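Local coordinates for GTP-binding protein (Sulfolobus solfataricus P2, PDB 2QTF) that hydrolyses GTP and associates with the 50S ribosomal subunit, possibly acting in protein synthesis or ribosome biogenesis, at residues I295-N300 / S325-V330; P180-V185 / A260-I265. All blocks are in the same frame, centred on the assembly; numbering follows the deposited sequence.

Contact 1 (I295-N300 / S325-V330); sequences ILVTLN and SPIFDV
Three backbone hydrogen bonds tie strand 295-300 to segment 325-330, whose strand begins at Ile327 and runs parallel to it. Ile295 N donates to Pro326 O at 3.1 Å, within the plane of that carbonyl, and Val297 N meets Asp329 O at 2.9 Å with a nearly straight N-H (169°). Between them Phe328 N reaches Ile295 O at 2.8 Å, but more bent and from above the carbonyl plane. The skew fits a beta bulge: Ile295 pairs with Ile327 and Val297 with Val330, so one residue is extra, and Phe328 has helix-like backbone angles (-69°, -53°).

Apolar contacts follow the two faces. Val297 and Val330 stand side by side, Val330 CG2 4.0 Å from Val297 CB, while the side chain of Ile327 crosses that of Val297 obliquely, Ile327 CD1 lying 4.1 Å from Val297 CG2. Beta-branched residues suit both the extended backbone and this face, where helix 309-323 packs on Ile327 and Val330. On the other face Leu296 CD1 lies 3.7 Å from Asp329 CB and meets the edge of the Phe328 ring, which rests on helix 341-355.

The Asp329 carboxylate serves two partners: OD1 takes the N-H of Val330 at 2.7 Å, and OD2 forms a salt bridge with Lys347.

Strand 295-300, helix 309-323 and strand 327-332 make a beta-alpha-beta crossover of the G domain, with Asn300, inferred to bind GTP, ending its first strand.

Contact 2 (P180-V185 / A260-I265); sequences PSIGIV and ALILVI
Strand 181-185 of the G domain runs directly into the P-loop (Walker A) residues Gly186 to Thr193, inferred to bind GTP, and here it lies beside strand 260-266 in the interior of the sheet. The two run parallel and in regular register, Ile182 beside Ala260 through Val185 beside Leu263. Five backbone hydrogen bonds alternate in direction between them. The first, Ala260 N to Ser181 O, is long at 3.3 Å; the shortest, Ile262 N to Gly183 O at 2.7 Å, comes nearly along the C=O axis, as does Val185 N to Ile262 O at 2.9 Å.

On the face carrying Ile182, Ile184, Ile262 and Val264, branched side chains interlock. The side chains of Ile182 and Ile262 cross obliquely, Ile182 CG2 (anti to its backbone N) lying 3.6 Å from Ile262 CG1. One step on, Ile184 CG2 has the same orientation and meets Val264 CG2, also at 3.6 Å. Helix 192-200, which begins at the end of the P-loop, packs on this face through Lys192, Leu195 and Phe196.

The opposite face joins Val185 to Leu261 and Leu263. With chi1 at -62°, Val185 places CG2 in the crowded position between its backbone N and carbonyl carbon, and that methyl lies 3.9 Å from Leu263 CD1, the two side chains crossing at about a right angle. Gly183 carries no side chain, so Leu261 CD2 can settle 4.0 Å from Gly183 CA.

Every side chain meeting across the strands is hydrocarbon, and all touching residues are buried, so the backbone amides and carbonyls supply the polar bonding, leaving the methyls to pack against one another in a buried interior. Strand 181-185 is thus held along its length by backbone bonds up to Val185, and the next residue, Gly186, begins the P-loop.

Both contacts lie in the six-stranded mixed sheet of the Hflx-type G domain, their centres about 9 Å apart. Across the sheet, strands 181-185, 260-266, 295-300 and 327-332 follow one another in parallel, so contact 2 sits inside and contact 1 ends at an outermost strand. Strands 260-266 and 295-300 join them: Thr298 N lies 2.7 Å from Leu263 O, and Asn300 N is 2.8 Å from Ile265 O, both probable hydrogen bonds. Along the chain contact 2 closes before contact 1 opens. Because the strands run parallel, the P-loop and Asn300, both inferred to bind GTP, lie at the same C-terminal end of them, where Asn300 ND2 hydrogen-bonds Ser190 O.

Contact 1 (I295-N300 / S325-V330)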
loop_
_atom_site.group_PDB
_atom_site.type_symbol
_atom_site.label_atom_id
_atom_site.label_comp_id
_atom_site.label_asym_id
_atom_site.label_seq_id
_atom_site.Cartn_x
_atom_site.Cartn_y
_atom_site.Cartn_z
ATOM N N ILE A 295 5.470 17.909 -8.149
ATOM C CA ILE A 295 5.902 16.538 -7.798
ATOM C C ILE A 295 7.414 16.450 -7.720
ATOM O O ILE A 295 8.107 16.826 -8.699
ATOM C CB ILE A 295 5.338 15.496 -8.841
ATOM C CG1 ILE A 295 3.765 15.462 -8.712
ATOM C CG2 ILE A 295 5.932 14.073 -8.507
ATOM C CD1 ILE A 295 3.145 14.318 -9.639
ATOM N N LEU A 296 7.955 16.036 -6.567
ATOM C CA LEU A 296 9.369 15.812 -6.418
ATOM C C LEU A 296 9.574 14.325 -6.638
ATOM O O LEU A 296 9.047 13.510 -5.869
ATOM C CB LEU A 296 9.765 16.134 -4.960
ATOM C CG LEU A 296 11.216 15.807 -4.519
ATOM C CD1 LEU A 296 12.295 16.444 -5.439
ATOM C CD2 LEU A 296 11.496 16.264 -2.975
ATOM N N VAL A 297 10.370 13.922 -7.607
ATOM C CA VAL A 297 10.533 12.511 -7.896
ATOM C C VAL A 297 11.794 12.092 -7.190
ATOM O O VAL A 297 12.862 12.753 -7.327
ATOM C CB VAL A 297 10.666 12.186 -9.478
ATOM C CG1 VAL A 297 10.863 10.686 -9.661
ATOM C CG2 VAL A 297 9.470 12.767 -10.272
ATOM N N THR A 298 11.714 11.008 -6.402
ATOM C CA THR A 298 12.924 10.548 -5.785
ATOM C C THR A 298 13.261 9.153 -6.327
ATOM O O THR A 298 12.549 8.192 -6.065
ATOM C CB THR A 298 12.857 10.501 -4.226
ATOM O OG1 THR A 298 11.858 9.568 -3.824
ATOM C CG2 THR A 298 12.537 11.863 -3.617
ATOM N N LEU A 299 14.370 9.079 -7.027
ATOM C CA LEU A 299 14.925 7.830 -7.477
ATOM C C LEU A 299 15.688 7.157 -6.342
ATOM O O LEU A 299 16.770 7.587 -5.953
ATOM C CB LEU A 299 15.831 8.135 -8.722
ATOM C CG LEU A 299 16.399 6.999 -9.504
ATOM C CD1 LEU A 299 15.132 6.036 -9.906
ATOM C CD2 LEU A 299 17.129 7.607 -10.736
ATOM N N ASN A 300 15.059 6.134 -5.762
ATOM C CA ASN A 300 15.465 5.545 -4.517
ATOM C C ASN A 300 16.242 4.227 -4.717
ATOM O O ASN A 300 16.298 3.734 -5.859
ATOM C CB ASN A 300 14.197 5.270 -3.673
ATOM C CG ASN A 300 14.515 4.939 -2.210
ATOM O OD1 ASN A 300 15.474 5.433 -1.600
ATOM N ND2 ASN A 300 13.731 4.056 -1.641
ATOM N N SER A 325 3.537 18.058 -15.726
ATOM C CA SER A 325 3.964 19.333 -15.262
ATOM C C SER A 325 3.069 19.762 -14.122
ATOM O O SER A 325 1.872 19.630 -14.234
ATOM C CB SER A 325 3.813 20.344 -16.441
ATOM O OG SER A 325 4.465 21.530 -16.107
ATOM N N PRO A 326 3.631 20.388 -13.034
ATOM C CA PRO A 326 5.027 20.736 -12.798
ATOM C C PRO A 326 5.790 19.648 -11.997
ATOM O O PRO A 326 5.381 19.250 -10.899
ATOM C CB PRO A 326 4.915 22.003 -11.975
ATOM C CG PRO A 326 3.710 21.827 -11.147
ATOM C CD PRO A 326 2.765 20.919 -11.985
ATOM N N ILE A 327 6.888 19.237 -12.551
ATOM C CA ILE A 327 7.869 18.446 -11.850
ATOM C C ILE A 327 8.728 19.491 -11.046
ATOM O O ILE A 327 9.390 20.379 -11.637
ATOM C CB ILE A 327 8.725 17.663 -12.840
ATOM C CG1 ILE A 327 7.903 16.565 -13.523
ATOM C CG2 ILE A 327 9.884 16.873 -12.165
ATOM C CD1 ILE A 327 7.361 15.341 -12.620
ATOM N N PHE A 328 8.743 19.342 -9.740
ATOM C CA PHE A 328 9.617 20.183 -8.859
ATOM C C PHE A 328 11.078 19.863 -9.051
ATOM O O PHE A 328 11.914 20.724 -9.291
ATOM C CB PHE A 328 9.187 20.026 -7.418
ATOM C CG PHE A 328 9.915 20.935 -6.515
ATOM C CD1 PHE A 328 9.586 22.301 -6.491
ATOM C CD2 PHE A 328 10.981 20.456 -5.717
ATOM C CE1 PHE A 328 10.305 23.177 -5.685
ATOM C CE2 PHE A 328 11.718 21.342 -4.882
ATOM C CZ PHE A 328 11.388 22.694 -4.904
ATOM N N ASP A 329 11.430 18.590 -8.943
ATOM C CA ASP A 329 12.773 18.175 -9.199
ATOM C C ASP A 329 12.821 16.685 -9.209
ATOM O O ASP A 329 11.823 16.043 -8.878
ATOM C CB ASP A 329 13.690 18.654 -8.046
ATOM C CG ASP A 329 15.133 18.926 -8.544
ATOM O OD1 ASP A 329 15.477 18.397 -9.634
ATOM O OD2 ASP A 329 15.866 19.674 -7.872
ATOM N N VAL A 330 13.965 16.145 -9.600
ATOM C CA VAL A 330 14.243 14.710 -9.655
ATOM C C VAL A 330 15.577 14.490 -8.952
ATOM O O VAL A 330 16.594 15.051 -9.436
ATOM C CB VAL A 330 14.295 14.182 -11.163
ATOM C CG1 VAL A 330 14.492 12.706 -11.165
ATOM C CG2 VAL A 330 12.950 14.408 -11.892
#

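Contact 2 (P180-V185 / A260-I265)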
loop_
_atom_site.group_PDB
_atom_site.type_symbol
_atom_site.label_atom_id
_atom_site.label_comp_id
_atom_site.label_asym_id
_atom_site.label_seq_id
_atom_site.Cartn_x
_atom_site.Cartn_y
_atom_site.Cartn_z
ATOM N N PRO A 180 1.909 23.230 4.822
ATOM C CA PRO A 180 1.834 22.409 3.599
ATOM C C PRO A 180 1.837 20.879 3.829
ATOM O O PRO A 180 2.494 20.410 4.742
ATOM C CB PRO A 180 3.051 22.867 2.820
ATOM C CG PRO A 180 4.028 23.281 3.838
ATOM C CD PRO A 180 3.197 23.950 4.907
ATOM N N SER A 181 1.053 20.112 3.055
ATOM C CA SER A 181 1.048 18.677 3.174
ATOM C C SER A 181 1.703 18.045 1.945
ATOM O O SER A 181 1.467 18.446 0.826
ATOM C CB SER A 181 -0.362 18.115 3.412
ATOM O OG SER A 181 -1.057 18.525 2.278
ATOM N N ILE A 182 2.612 17.098 2.189
ATOM C CA ILE A 182 3.355 16.499 1.101
ATOM C C ILE A 182 3.061 15.007 1.193
ATOM O O ILE A 182 3.379 14.377 2.178
ATOM C CB ILE A 182 4.832 16.802 1.209
ATOM C CG1 ILE A 182 5.008 18.352 1.112
ATOM C CG2 ILE A 182 5.625 16.151 0.035
ATOM C CD1 ILE A 182 6.486 18.797 0.961
ATOM N N GLY A 183 2.390 14.493 0.172
ATOM C CA GLY A 183 2.030 13.073 0.131
ATOM C C GLY A 183 3.122 12.245 -0.579
ATOM O O GLY A 183 3.677 12.643 -1.593
ATOM N N ILE A 184 3.439 11.076 -0.027
ATOM C CA ILE A 184 4.407 10.178 -0.634
ATOM C C ILE A 184 3.620 9.107 -1.367
ATOM O O ILE A 184 2.825 8.327 -0.714
ATOM C CB ILE A 184 5.240 9.507 0.496
ATOM C CG1 ILE A 184 6.106 10.640 1.173
ATOM C CG2 ILE A 184 6.293 8.400 -0.081
ATOM C CD1 ILE A 184 6.755 10.257 2.512
ATOM N N VAL A 185 3.889 8.991 -2.676
ATOM C CA VAL A 185 3.251 7.994 -3.536
ATOM C C VAL A 185 4.291 7.181 -4.290
ATOM O O VAL A 185 5.503 7.506 -4.298
ATOM C CB VAL A 185 2.304 8.661 -4.565
ATOM C CG1 VAL A 185 1.197 9.370 -3.780
ATOM C CG2 VAL A 185 3.126 9.707 -5.439
ATOM N N ALA A 260 1.479 18.934 -2.401
ATOM C CA ALA A 260 2.490 18.404 -3.363
ATOM C C ALA A 260 2.714 16.918 -3.108
ATOM O O ALA A 260 2.243 16.437 -2.100
ATOM C CB ALA A 260 3.894 19.160 -3.163
ATOM N N LEU A 261 3.489 16.244 -3.964
ATOM C CA LEU A 261 3.731 14.795 -3.764
ATOM C C LEU A 261 5.187 14.529 -3.980
ATOM O O LEU A 261 5.895 15.230 -4.799
ATOM C CB LEU A 261 2.976 13.980 -4.854
ATOM C CG LEU A 261 1.453 14.069 -4.896
ATOM C CD1 LEU A 261 0.879 13.303 -6.148
ATOM C CD2 LEU A 261 0.782 13.694 -3.589
ATOM N N ILE A 262 5.628 13.491 -3.316
ATOM C CA ILE A 262 6.937 12.907 -3.596
ATOM C C ILE A 262 6.627 11.575 -4.234
ATOM O O ILE A 262 5.993 10.758 -3.593
ATOM C CB ILE A 262 7.742 12.654 -2.290
ATOM C CG1 ILE A 262 8.068 14.048 -1.604
ATOM C CG2 ILE A 262 8.968 11.680 -2.539
ATOM C CD1 ILE A 262 8.675 13.941 -0.102
ATOM N N LEU A 263 7.136 11.359 -5.471
ATOM C CA LEU A 263 6.996 10.097 -6.179
ATOM C C LEU A 263 8.248 9.311 -6.099
ATOM O O LEU A 263 9.339 9.731 -6.531
ATOM C CB LEU A 263 6.667 10.299 -7.670
ATOM C CG LEU A 263 6.612 9.052 -8.553
ATOM C CD1 LEU A 263 5.388 8.161 -8.203
ATOM C CD2 LEU A 263 6.438 9.557 -10.080
ATOM N N VAL A 264 8.094 8.152 -5.523
ATOM C CA VAL A 264 9.237 7.306 -5.203
ATOM C C VAL A 264 9.372 6.240 -6.281
ATOM O O VAL A 264 8.364 5.584 -6.643
ATOM C CB VAL A 264 9.150 6.633 -3.785
ATOM C CG1 VAL A 264 10.441 5.972 -3.387
ATOM C CG2 VAL A 264 8.753 7.626 -2.634
ATOM N N ILE A 265 10.578 6.062 -6.796
ATOM C CA ILE A 265 10.839 5.134 -7.985
ATOM C C ILE A 265 12.002 4.265 -7.643
ATOM O O ILE A 265 13.063 4.788 -7.197
ATOM C CB ILE A 265 11.159 5.913 -9.301
ATOM C CG1 ILE A 265 10.032 6.921 -9.573
ATOM C CG2 ILE A 265 11.272 4.907 -10.499
ATOM C CD1 ILE A 265 8.600 6.194 -10.018
#